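Lumazine protein (Photobacterium kishitanii, PDB 3A35) binds a lumazine or flavin chromophore and acts as an antenna that shifts the bioluminescence of bacterial luciferase to shorter wavelength. Local coordinates at residues 25-30 / 55-60. Numbering follows the deposited sequence.
Sequences GITFPK and SGDVVY
Phe28 has CG anti to its carbonyl carbon (chi1 -86°) and Val59 has CG2 anti to its own, which brings Phe28 CG and Val59 CG2 to 3.6 Å from each other. Val59 CG2 stands 3.6 Å from the centroid of the Phe28 ring and 12° off its normal, a CH-pi contact over the face, while Val59 CB lies nearer the CE1 and CZ side, 3.7 Å from Phe28 CE1. At the ring's edge, in plane, sits Ile26 CG2. The backbones form an antiparallel ladder: Ile26 and Val59 are a hydrogen-bonded pair, linked from Ile26 N to Val59 O at 2.8 Å and, nearly straight at 176°, from Val59 N to Ile26 O, and the non-hydrogen-bonded pairs Gly25-Tyr60 and Thr27-Val58 lie on either side. One step beyond the strand, Phe28 N reaches Asp57 O at 2.9 Å, tying the ladder to the type II' turn Ser55-Val58. Asp57 and Thr27 run side by side, with Thr27 CG2 3.6 Å from Asp57 OD2. One water joins Thr27 OG1 to Asp57 OD1, and a second donates to both Asp57 OD2 and Phe28 O. At the other end the Tyr60 ring meets Gly25 obliquely, with Tyr60 CD1 3.5 Å from Gly25 CA, and its hydroxyl is hydrogen-bonded to Lys14. Within the six-stranded barrel of the N-terminal lumazine-binding repeat, strand 22-27 lies between strands 8-17 and 58-63, and strand 47-55 flanks 58-63 on its other side; Leu33 of helix 30-34 packs on Phe28, Asp57 and Val59, and strand 80-84 meets Ile26 through Val81 and Phe28 through Leu83.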
loop_
_atom_site.group_PDB
_atom_site.type_symbol
_atom_site.label_atom_id
_atom_site.label_comp_id
_atom_site.label_asym_id
_atom_site.label_seq_id
_atom_site.Cartn_x
_atom_site.Cartn_y
_atom_site.Cartn_z
ATOM N N GLY A 25 -15.730 -1.495 -2.640
ATOM C CA GLY A 25 -16.187 -0.142 -2.595
ATOM C C GLY A 25 -15.512 0.530 -1.413
ATOM O O GLY A 25 -15.698 0.001 -0.275
ATOM N N ILE A 26 -14.843 1.614 -1.635
ATOM C CA ILE A 26 -13.980 2.234 -0.607
ATOM C C ILE A 26 -14.484 3.643 -0.397
ATOM O O ILE A 26 -14.505 4.476 -1.311
ATOM C CB ILE A 26 -12.497 2.195 -1.073
ATOM C CG1 ILE A 26 -12.064 0.730 -1.371
ATOM C CG2 ILE A 26 -11.625 2.780 0.021
ATOM C CD1 ILE A 26 -10.623 0.620 -1.914
ATOM N N THR A 27 -14.825 4.014 0.862
ATOM C CA THR A 27 -15.131 5.422 1.181
ATOM C C THR A 27 -13.897 6.249 1.160
ATOM O O THR A 27 -12.860 5.964 1.834
ATOM C CB THR A 27 -15.700 5.465 2.615
ATOM O OG1 THR A 27 -16.888 4.666 2.656
ATOM C CG2 THR A 27 -16.041 6.901 3.022
ATOM N N PHE A 28 -13.947 7.325 0.366
ATOM C CA PHE A 28 -12.815 8.201 0.194
ATOM C C PHE A 28 -13.004 9.504 0.934
ATOM O O PHE A 28 -14.108 9.972 0.970
ATOM C CB PHE A 28 -12.579 8.599 -1.288
ATOM C CG PHE A 28 -11.741 7.642 -2.115
ATOM C CD1 PHE A 28 -11.697 6.269 -1.861
ATOM C CD2 PHE A 28 -10.984 8.150 -3.162
ATOM C CE1 PHE A 28 -10.862 5.448 -2.631
ATOM C CE2 PHE A 28 -10.196 7.303 -4.000
ATOM C CZ PHE A 28 -10.161 6.010 -3.751
ATOM N N PRO A 29 -11.904 10.055 1.430
ATOM C CA PRO A 29 -12.013 11.422 1.994
ATOM C C PRO A 29 -12.305 12.405 0.887
ATOM O O PRO A 29 -11.914 12.202 -0.285
ATOM C CB PRO A 29 -10.626 11.641 2.662
ATOM C CG PRO A 29 -9.720 10.637 2.148
ATOM C CD PRO A 29 -10.527 9.491 1.481
ATOM N N LYS A 30 -12.909 13.540 1.252
ATOM C CA LYS A 30 -13.413 14.419 0.218
ATOM C C LYS A 30 -12.350 14.976 -0.720
ATOM O O LYS A 30 -12.626 15.008 -1.942
ATOM C CB LYS A 30 -14.203 15.643 0.818
ATOM C CG LYS A 30 -15.049 16.352 -0.374
ATOM C CD LYS A 30 -16.330 15.569 -0.724
ATOM C CE LYS A 30 -17.213 16.235 -1.836
ATOM N NZ LYS A 30 -18.319 15.299 -2.271
ATOM N N SER A 55 -19.933 6.349 -6.399
ATOM C CA SER A 55 -21.333 6.670 -5.998
ATOM C C SER A 55 -21.165 7.437 -4.670
ATOM O O SER A 55 -20.754 6.798 -3.646
ATOM C CB SER A 55 -22.052 5.385 -5.856
ATOM O OG SER A 55 -23.408 5.653 -5.370
ATOM N N GLY A 56 -21.483 8.752 -4.690
ATOM C CA GLY A 56 -21.298 9.496 -3.479
ATOM C C GLY A 56 -19.824 9.489 -3.116
ATOM O O GLY A 56 -19.071 9.849 -3.989
ATOM N N ASP A 57 -19.485 9.087 -1.894
ATOM C CA ASP A 57 -18.068 9.102 -1.512
ATOM C C ASP A 57 -17.473 7.670 -1.608
ATOM O O ASP A 57 -16.410 7.445 -1.079
ATOM C CB ASP A 57 -17.867 9.666 -0.112
ATOM C CG ASP A 57 -18.613 8.942 0.957
ATOM O OD1 ASP A 57 -19.324 8.005 0.689
ATOM O OD2 ASP A 57 -18.445 9.457 2.129
ATOM N N VAL A 58 -18.183 6.720 -2.263
ATOM C CA VAL A 58 -17.711 5.336 -2.376
ATOM C C VAL A 58 -17.128 5.158 -3.793
ATOM O O VAL A 58 -17.831 5.329 -4.809
ATOM C CB VAL A 58 -18.786 4.330 -2.107
ATOM C CG1 VAL A 58 -18.250 2.891 -2.134
ATOM C CG2 VAL A 58 -19.462 4.616 -0.719
ATOM N N VAL A 59 -15.842 4.762 -3.804
ATOM C CA VAL A 59 -15.145 4.540 -5.046
ATOM C C VAL A 59 -14.887 3.083 -5.173
ATOM O O VAL A 59 -14.410 2.410 -4.254
ATOM C CB VAL A 59 -13.800 5.318 -4.954
ATOM C CG1 VAL A 59 -13.010 5.120 -6.258
ATOM C CG2 VAL A 59 -14.038 6.843 -4.783
ATOM N N TYR A 60 -15.256 2.513 -6.320
ATOM C CA TYR A 60 -15.200 1.098 -6.541
ATOM C C TYR A 60 -14.058 0.637 -7.486
ATOM O O TYR A 60 -13.743 1.312 -8.495
ATOM C CB TYR A 60 -16.525 0.629 -7.204
ATOM C CG TYR A 60 -17.746 0.734 -6.244
ATOM C CD1 TYR A 60 -18.152 -0.396 -5.527
ATOM C CD2 TYR A 60 -18.475 1.919 -6.122
ATOM C CE1 TYR A 60 -19.294 -0.323 -4.647
ATOM C CE2 TYR A 60 -19.627 1.960 -5.280
ATOM C CZ TYR A 60 -19.926 0.839 -4.657
ATOM O OH TYR A 60 -21.031 0.846 -3.733
HETATM O O HOH W 1 -19.376 5.936 2.569
HETATM O O HOH W 2 -16.072 11.014 2.637
#